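Local structure of 5' nucleotidase family protein (Staphylococcus aureus subsp. aureus, 4Q7F) at residues D72-G76 with N113-L119. The protein belongs to the 5'-nucleotidase family, pairing a calcineurin-like phosphoesterase domain that holds two metal ions with a 5'-nucleotidase C-terminal domain. Numbering follows the deposited sequence.
Sequences DFLQG and NYGLPYL. With MN (manganese (II) ion), chain C; MG (magnesium ion), chain B.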
ATOM      1  N   ASP A  72      -1.850   7.981  -1.360  1.00 20.89           N
ATOM      2  CA  ASP A  72      -1.888   6.696  -2.067  1.00 20.37           C
ATOM      3  C   ASP A  72      -2.923   6.770  -3.154  1.00 19.30           C
ATOM      4  O   ASP A  72      -3.842   5.938  -3.231  1.00 19.21           O
ATOM      5  CB  ASP A  72      -2.110   5.498  -1.129  1.00 19.68           C
ATOM      6  CG  ASP A  72      -0.810   5.007  -0.485  1.00 21.03           C
ATOM      7  OD1 ASP A  72       0.248   5.655  -0.689  1.00 21.50           O
ATOM      8  OD2 ASP A  72      -0.851   3.981   0.232  1.00 19.92           O
ATOM      9  N   PHE A  73      -2.750   7.765  -4.011  1.00 18.94           N
ATOM     10  CA  PHE A  73      -3.656   8.000  -5.118  1.00 18.79           C
ATOM     11  C   PHE A  73      -3.025   7.794  -6.489  1.00 19.41           C
ATOM     12  O   PHE A  73      -3.728   7.698  -7.489  1.00 20.51           O
ATOM     13  CB  PHE A  73      -4.205   9.439  -5.073  1.00 19.01           C
ATOM     14  CG  PHE A  73      -3.170  10.516  -5.312  1.00 19.78           C
ATOM     15  CD1 PHE A  73      -2.894  10.965  -6.596  1.00 19.54           C
ATOM     16  CD2 PHE A  73      -2.486  11.084  -4.257  1.00 20.17           C
ATOM     17  CE1 PHE A  73      -1.959  11.939  -6.811  1.00 20.24           C
ATOM     18  CE2 PHE A  73      -1.565  12.080  -4.464  1.00 20.83           C
ATOM     19  CZ  PHE A  73      -1.290  12.504  -5.747  1.00 21.17           C
ATOM     20  N   LEU A  74      -1.718   7.695  -6.549  1.00 20.04           N
ATOM     21  CA  LEU A  74      -1.029   7.646  -7.845  1.00 20.76           C
ATOM     22  C   LEU A  74      -0.642   6.257  -8.307  1.00 21.22           C
ATOM     23  O   LEU A  74      -0.295   6.059  -9.464  1.00 22.82           O
ATOM     24  CB  LEU A  74       0.186   8.573  -7.742  1.00 20.76           C
ATOM     25  CG  LEU A  74       0.961   8.983  -8.977  1.00 21.61           C
ATOM     26  CD1 LEU A  74       0.064   9.688  -9.980  1.00 21.41           C
ATOM     27  CD2 LEU A  74       2.090   9.898  -8.508  1.00 22.34           C
ATOM     28  N   GLN A  75      -0.721   5.287  -7.409  1.00 22.43           N
ATOM     29  CA  GLN A  75      -0.367   3.901  -7.717  1.00 20.95           C
ATOM     30  C   GLN A  75      -1.369   2.957  -7.072  1.00 21.15           C
ATOM     31  O   GLN A  75      -1.979   3.284  -6.053  1.00 19.40           O
ATOM     32  CB  GLN A  75       1.037   3.605  -7.164  1.00 22.84           C
ATOM     33  CG  GLN A  75       1.595   2.198  -7.433  1.00 22.22           C
ATOM     34  CD  GLN A  75       1.035   1.116  -6.514  1.00 23.07           C
ATOM     35  OE1 GLN A  75       0.538   1.396  -5.418  1.00 22.97           O
ATOM     36  NE2 GLN A  75       1.128  -0.137  -6.956  1.00 23.89           N
ATOM     37  N   GLY A  76      -1.553   1.784  -7.670  1.00 21.20           N
ATOM     38  CA  GLY A  76      -2.368   0.785  -7.044  1.00 21.79           C
ATOM     39  C   GLY A  76      -3.139  -0.118  -7.951  1.00 21.27           C
ATOM     40  O   GLY A  76      -3.106  -1.310  -7.786  1.00 24.09           O
ATOM     41  N   ASN A 113       6.433   5.553  -5.917  1.00 21.68           N
ATOM     42  CA  ASN A 113       6.650   4.309  -6.659  1.00 22.16           C
ATOM     43  C   ASN A 113       7.119   4.445  -8.093  1.00 23.66           C
ATOM     44  O   ASN A 113       7.707   3.520  -8.611  1.00 23.63           O
ATOM     45  CB  ASN A 113       5.357   3.454  -6.721  1.00 21.21           C
ATOM     46  CG  ASN A 113       5.060   2.671  -5.437  1.00 20.43           C
ATOM     47  OD1 ASN A 113       4.099   1.891  -5.413  1.00 19.74           O
ATOM     48  ND2 ASN A 113       5.877   2.833  -4.397  1.00 19.62           N
ATOM     49  N   TYR A 114       6.807   5.552  -8.755  1.00 24.43           N
ATOM     50  CA  TYR A 114       7.192   5.716 -10.155  1.00 26.36           C
ATOM     51  C   TYR A 114       8.269   6.766 -10.373  1.00 27.64           C
ATOM     52  O   TYR A 114       8.486   7.206 -11.504  1.00 29.95           O
ATOM     53  CB  TYR A 114       5.959   6.090 -10.984  1.00 28.53           C
ATOM     54  CG  TYR A 114       4.836   5.069 -10.946  1.00 28.71           C
ATOM     55  CD1 TYR A 114       5.002   3.808 -11.499  1.00 29.07           C
ATOM     56  CD2 TYR A 114       3.605   5.381 -10.379  1.00 28.81           C
ATOM     57  CE1 TYR A 114       3.982   2.881 -11.482  1.00 30.05           C
ATOM     58  CE2 TYR A 114       2.570   4.463 -10.356  1.00 29.26           C
ATOM     59  CZ  TYR A 114       2.757   3.219 -10.911  1.00 30.94           C
ATOM     60  OH  TYR A 114       1.717   2.306 -10.896  1.00 32.21           O
ATOM     61  N   GLY A 115       8.948   7.172  -9.306  1.00 27.04           N
ATOM     62  CA  GLY A 115      10.004   8.167  -9.417  1.00 27.41           C
ATOM     63  C   GLY A 115       9.596   9.563  -8.988  1.00 27.67           C
ATOM     64  O   GLY A 115       8.418   9.926  -9.027  1.00 25.97           O
ATOM     65  N   LEU A 116      10.592  10.365  -8.604  1.00 27.52           N
ATOM     66  CA  LEU A 116      10.336  11.694  -8.121  1.00 28.16           C
ATOM     67  C   LEU A 116       9.833  12.648  -9.210  1.00 29.10           C
ATOM     68  O   LEU A 116       8.926  13.427  -8.943  1.00 28.35           O
ATOM     69  CB  LEU A 116      11.560  12.250  -7.391  1.00 28.97           C
ATOM     70  CG  LEU A 116      11.295  13.475  -6.517  1.00 29.63           C
ATOM     71  CD1 LEU A 116      10.228  13.155  -5.482  1.00 28.93           C
ATOM     72  CD2 LEU A 116      12.579  13.964  -5.835  1.00 31.05           C
ATOM     73  N   PRO A 117      10.413  12.594 -10.437  1.00 30.41           N
ATOM     74  CA  PRO A 117       9.933  13.460 -11.513  1.00 30.64           C
ATOM     75  C   PRO A 117       8.465  13.207 -11.882  1.00 29.21           C
ATOM     76  O   PRO A 117       7.729  14.152 -12.180  1.00 28.88           O
ATOM     77  CB  PRO A 117      10.852  13.115 -12.699  1.00 31.65           C
ATOM     78  CG  PRO A 117      12.076  12.566 -12.087  1.00 32.71           C
ATOM     79  CD  PRO A 117      11.627  11.857 -10.832  1.00 32.09           C
ATOM     80  N   TYR A 118       8.052  11.948 -11.881  1.00 27.57           N
ATOM     81  CA  TYR A 118       6.671  11.601 -12.167  1.00 27.73           C
ATOM     82  C   TYR A 118       5.770  12.243 -11.090  1.00 26.59           C
ATOM     83  O   TYR A 118       4.787  12.885 -11.415  1.00 25.10           O
ATOM     84  CB  TYR A 118       6.512  10.094 -12.208  1.00 27.42           C
ATOM     85  CG  TYR A 118       5.147   9.608 -12.628  1.00 26.84           C
ATOM     86  CD1 TYR A 118       4.796   9.522 -13.978  1.00 28.02           C
ATOM     87  CD2 TYR A 118       4.226   9.190 -11.685  1.00 25.47           C
ATOM     88  CE1 TYR A 118       3.551   9.052 -14.354  1.00 27.23           C
ATOM     89  CE2 TYR A 118       3.002   8.708 -12.051  1.00 25.73           C
ATOM     90  CZ  TYR A 118       2.660   8.649 -13.381  1.00 26.03           C
ATOM     91  OH  TYR A 118       1.416   8.170 -13.713  1.00 25.89           O
ATOM     92  N   LEU A 119       6.170  12.134  -9.821  1.00 26.67           N
ATOM     93  CA  LEU A 119       5.410  12.733  -8.718  1.00 25.92           C
ATOM     94  C   LEU A 119       5.349  14.261  -8.833  1.00 27.31           C
ATOM     95  O   LEU A 119       4.261  14.855  -8.771  1.00 24.10           O
ATOM     96  CB  LEU A 119       6.004  12.340  -7.373  1.00 26.41           C
ATOM     97  CG  LEU A 119       5.314  12.941  -6.145  1.00 26.86           C
ATOM     98  CD1 LEU A 119       3.818  12.626  -6.139  1.00 27.71           C
ATOM     99  CD2 LEU A 119       5.970  12.463  -4.862  1.00 26.69           C
TER
HETATM  100 MN    MN C 602      -2.334   2.455   0.670  1.00 22.28          MN
HETATM  101 MG    MG B 601       0.288   3.885   2.210  1.00 21.04          MG
HETATM  102  O   HOH W   1       0.028   6.311 -12.170  1.00 29.73           O
HETATM  103  O   HOH W   2      -0.371   0.351  -9.972  1.00 23.47           O
HETATM  104  O   HOH W   3      -0.790   1.833   2.204  1.00 20.85           O
HETATM  105  O   HOH W   4      -1.029   0.486   0.057  1.00 33.42           O
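Leu74 packs against Tyr118 and Leu119, joining a metal-binding loop of the calcineurin-like phosphoesterase fold to the first turn of helix 116-125. The loop follows strand 65-69.

Leu74 buries the most area of any residue here. Its CG lies at the edge of the Tyr118 ring, 3.7 Å from CE2. Leu74 CD2 reaches Leu119 CD1 at 4.0 Å. Leu74 CG is anti to the backbone N (chi1 -167°), which places it and both methyls beside Tyr118 CE2. Next to it, Gln75 CB and CG lie by the phenol end of Tyr114, and Gln75 CG is 3.5 Å from Tyr114 OH. Gln75 CG also approaches Asn113 OD1, at 3.2 Å, a van der Waals contact made through carbon. The two amide planes are 64° apart. Asn113 OD1 is hydrogen-bonded to His110 ND1.

No direct hydrogen bond crosses the contact, but two waters bridge it. One donates to Leu74 O and is also hydrogen-bonded to Tyr118 OH. The other accepts from Gly76 N and is hydrogen-bonded to Tyr114 OH. Leu74 O also meets the edge of the Tyr114 ring, in its plane, 3.4 Å from CE2.

Glu111 takes hydrogen bonds from the backbone N of Asp72, Phe73 and Leu74, which probably helps to fix the start of the loop beside the metals. There Asp72 OD2 bridges both ions, 2.2 Å from manganese and 2.3 Å from magnesium.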